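Local coordinates for protein GTP pyrophosphokinase (Streptococcus pneumoniae, PDB 2BE3) that probably transfers pyrophosphate from ATP to GTP or GDP, making the stringent-response alarmone (p)ppGpp, as in other RelA/SpoT-family synthetases, at residues H123-Y128 and T138-I143. Residues are numbered along the deposited sequence; the frame is centred on the assembly and turned at random.
Sequences HVVVEY and TILAEI
Val124, Val126 and Tyr128 pair with Ile143, Ala141 and Ile139 as antiparallel hydrogen-bonded pairs, each N-H answered by the carbonyl of its partner. Val124 N to Ile143 O is 2.7 Å. Tyr128 N to Ile139 O is 3.0 Å. The six bonds satisfy every peptide N and O of these residues. Val125 CA, in the non-hydrogen-bonded pair with Glu142, adds a CA-H...O contact to Ala141 O (3.4 Å), which already accepts from Val126 N. The backbones of Val125 and Glu127 hydrogen-bond to strand 102-109, that of Glu142 to Ala77. Val126 CG2 meets Ala141 CB at 4.1 Å. On the other face, Glu127 CG lies beside Leu140 CD2 at 3.9 Å, the side chains pointing the same way, while the Glu127 carboxylate forms a salt bridge with Arg103. Glu142 CG, anti to the backbone N (chi1 -174°), meets Val125 CG2 at 4.2 Å. Glu142 OE1 hydrogen-bonds Gln144 NE2; OE2 only approaches His123 ND1 (3.8 Å, no hydrogen bond), the planes 52° apart. His123 NE2 bonds to Tyr119 OH, and Tyr128 OH to Glu21 and Lys25. The hairpin supplies two inner strands of the RelA/SpoT-family region's mixed sheet, flanked by strands 102-109 and 77-83; helix 6-35 packs on Tyr128 and Ile139.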
ATOM      1  N   HIS A 123     -18.393  11.855  -4.473  1.00 67.68           N
ATOM      2  CA  HIS A 123     -17.689  11.566  -3.223  1.00 68.72           C
ATOM      3  C   HIS A 123     -17.986  10.149  -2.793  1.00 68.74           C
ATOM      4  O   HIS A 123     -19.135   9.752  -2.719  1.00 69.43           O
ATOM      5  CB  HIS A 123     -18.108  12.538  -2.108  1.00 68.82           C
ATOM      6  CG  HIS A 123     -17.834  13.984  -2.426  1.00 72.81           C
ATOM      7  ND1 HIS A 123     -17.980  14.991  -1.497  1.00 74.86           N
ATOM      8  CD2 HIS A 123     -17.465  14.595  -3.580  1.00 73.20           C
ATOM      9  CE1 HIS A 123     -17.676  16.151  -2.052  1.00 76.76           C
ATOM     10  NE2 HIS A 123     -17.371  15.941  -3.319  1.00 76.12           N
ATOM     11  N   VAL A 124     -16.952   9.363  -2.567  1.00 69.34           N
ATOM     12  CA  VAL A 124     -17.145   8.123  -1.883  1.00 69.78           C
ATOM     13  C   VAL A 124     -16.370   8.101  -0.571  1.00 70.25           C
ATOM     14  O   VAL A 124     -15.147   8.279  -0.564  1.00 70.32           O
ATOM     15  CB  VAL A 124     -17.166   6.852  -2.834  1.00 70.70           C
ATOM     16  CG1 VAL A 124     -16.884   7.172  -4.255  1.00 69.53           C
ATOM     17  CG2 VAL A 124     -16.507   5.587  -2.259  1.00 70.43           C
ATOM     18  N   VAL A 125     -17.113   7.976   0.535  1.00 69.40           N
ATOM     19  CA  VAL A 125     -16.515   7.887   1.864  1.00 69.09           C
ATOM     20  C   VAL A 125     -16.372   6.430   2.268  1.00 69.40           C
ATOM     21  O   VAL A 125     -17.318   5.670   2.143  1.00 69.64           O
ATOM     22  CB  VAL A 125     -17.322   8.676   2.917  1.00 69.19           C
ATOM     23  CG1 VAL A 125     -16.630   8.606   4.289  1.00 66.78           C
ATOM     24  CG2 VAL A 125     -17.502  10.161   2.461  1.00 67.79           C
ATOM     25  N   VAL A 126     -15.180   6.020   2.696  1.00 69.95           N
ATOM     26  CA  VAL A 126     -14.931   4.604   2.940  1.00 71.11           C
ATOM     27  C   VAL A 126     -14.352   4.410   4.327  1.00 71.88           C
ATOM     28  O   VAL A 126     -13.737   5.324   4.869  1.00 72.77           O
ATOM     29  CB  VAL A 126     -13.997   3.915   1.873  1.00 71.12           C
ATOM     30  CG1 VAL A 126     -14.546   4.055   0.391  1.00 70.50           C
ATOM     31  CG2 VAL A 126     -12.555   4.404   1.972  1.00 72.18           C
ATOM     32  N   GLU A 127     -14.594   3.244   4.910  1.00 71.24           N
ATOM     33  CA  GLU A 127     -13.827   2.809   6.057  1.00 71.85           C
ATOM     34  C   GLU A 127     -12.644   2.035   5.521  1.00 71.72           C
ATOM     35  O   GLU A 127     -12.799   1.159   4.659  1.00 71.05           O
ATOM     36  CB  GLU A 127     -14.644   1.942   6.981  1.00 71.25           C
ATOM     37  CG  GLU A 127     -15.460   2.748   7.880  1.00 74.33           C
ATOM     38  CD  GLU A 127     -16.449   1.932   8.682  1.00 79.82           C
ATOM     39  OE1 GLU A 127     -16.397   0.665   8.648  1.00 80.62           O
ATOM     40  OE2 GLU A 127     -17.279   2.588   9.357  1.00 80.51           O
ATOM     41  N   TYR A 128     -11.462   2.409   6.009  1.00 72.04           N
ATOM     42  CA  TYR A 128     -10.207   1.808   5.583  1.00 71.74           C
ATOM     43  C   TYR A 128      -9.410   1.487   6.844  1.00 71.66           C
ATOM     44  O   TYR A 128      -9.245   2.332   7.728  1.00 71.69           O
ATOM     45  CB  TYR A 128      -9.450   2.752   4.631  1.00 72.27           C
ATOM     46  CG  TYR A 128      -8.222   2.132   4.009  1.00 72.84           C
ATOM     47  CD1 TYR A 128      -8.336   1.247   2.931  1.00 71.97           C
ATOM     48  CD2 TYR A 128      -6.937   2.403   4.521  1.00 72.63           C
ATOM     49  CE1 TYR A 128      -7.216   0.658   2.365  1.00 72.59           C
ATOM     50  CE2 TYR A 128      -5.808   1.797   3.979  1.00 72.48           C
ATOM     51  CZ  TYR A 128      -5.952   0.934   2.893  1.00 73.81           C
ATOM     52  OH  TYR A 128      -4.839   0.338   2.331  1.00 74.59           O
ATOM     53  N   THR A 138      -8.814   1.606  12.162  1.00 74.32           N
ATOM     54  CA  THR A 138      -9.795   1.943  11.132  1.00 73.87           C
ATOM     55  C   THR A 138     -10.025   3.452  11.043  1.00 73.16           C
ATOM     56  O   THR A 138     -10.268   4.108  12.038  1.00 73.49           O
ATOM     57  CB  THR A 138     -11.133   1.251  11.365  1.00 73.89           C
ATOM     58  OG1 THR A 138     -10.965  -0.165  11.273  1.00 75.14           O
ATOM     59  CG2 THR A 138     -12.085   1.628  10.295  1.00 75.81           C
ATOM     60  N   ILE A 139      -9.915   4.001   9.845  1.00 72.20           N
ATOM     61  CA  ILE A 139     -10.086   5.428   9.634  1.00 71.49           C
ATOM     62  C   ILE A 139     -11.166   5.684   8.554  1.00 71.51           C
ATOM     63  O   ILE A 139     -11.523   4.777   7.772  1.00 71.64           O
ATOM     64  CB  ILE A 139      -8.720   6.151   9.312  1.00 71.50           C
ATOM     65  CG1 ILE A 139      -8.018   5.564   8.097  1.00 71.06           C
ATOM     66  CG2 ILE A 139      -7.742   6.059  10.487  1.00 69.51           C
ATOM     67  CD1 ILE A 139      -8.239   6.353   6.864  1.00 71.15           C
ATOM     68  N   LEU A 140     -11.731   6.891   8.549  1.00 70.44           N
ATOM     69  CA  LEU A 140     -12.475   7.346   7.384  1.00 69.10           C
ATOM     70  C   LEU A 140     -11.557   7.972   6.320  1.00 68.80           C
ATOM     71  O   LEU A 140     -10.732   8.877   6.622  1.00 69.58           O
ATOM     72  CB  LEU A 140     -13.627   8.308   7.758  1.00 67.34           C
ATOM     73  CG  LEU A 140     -14.731   7.761   8.685  1.00 66.87           C
ATOM     74  CD1 LEU A 140     -15.683   8.883   9.114  1.00 63.98           C
ATOM     75  CD2 LEU A 140     -15.486   6.618   8.081  1.00 63.35           C
ATOM     76  N   ALA A 141     -11.740   7.551   5.066  1.00 68.20           N
ATOM     77  CA  ALA A 141     -11.104   8.272   3.928  1.00 68.74           C
ATOM     78  C   ALA A 141     -12.171   8.713   2.913  1.00 69.49           C
ATOM     79  O   ALA A 141     -13.195   8.037   2.728  1.00 69.90           O
ATOM     80  CB  ALA A 141     -10.049   7.411   3.271  1.00 67.55           C
ATOM     81  N   GLU A 142     -11.961   9.857   2.284  1.00 69.59           N
ATOM     82  CA  GLU A 142     -12.873  10.319   1.267  1.00 70.45           C
ATOM     83  C   GLU A 142     -12.199  10.226  -0.109  1.00 70.87           C
ATOM     84  O   GLU A 142     -11.143  10.838  -0.321  1.00 71.36           O
ATOM     85  CB  GLU A 142     -13.292  11.733   1.577  1.00 70.92           C
ATOM     86  CG  GLU A 142     -14.366  12.311   0.678  1.00 74.32           C
ATOM     87  CD  GLU A 142     -14.211  13.815   0.541  1.00 80.18           C
ATOM     88  OE1 GLU A 142     -13.125  14.285   0.045  1.00 79.77           O
ATOM     89  OE2 GLU A 142     -15.166  14.521   0.951  1.00 79.21           O
ATOM     90  N   ILE A 143     -12.751   9.397  -1.002  1.00 70.88           N
ATOM     91  CA  ILE A 143     -12.284   9.338  -2.378  1.00 71.28           C
ATOM     92  C   ILE A 143     -13.237  10.138  -3.268  1.00 71.67           C
ATOM     93  O   ILE A 143     -14.427   9.815  -3.370  1.00 71.95           O
ATOM     94  CB  ILE A 143     -12.172   7.896  -2.905  1.00 72.17           C
ATOM     95  CG1 ILE A 143     -11.297   7.036  -1.962  1.00 70.64           C
ATOM     96  CG2 ILE A 143     -11.644   7.910  -4.372  1.00 70.95           C
ATOM     97  CD1 ILE A 143     -11.408   5.543  -2.207  1.00 70.25           C
TER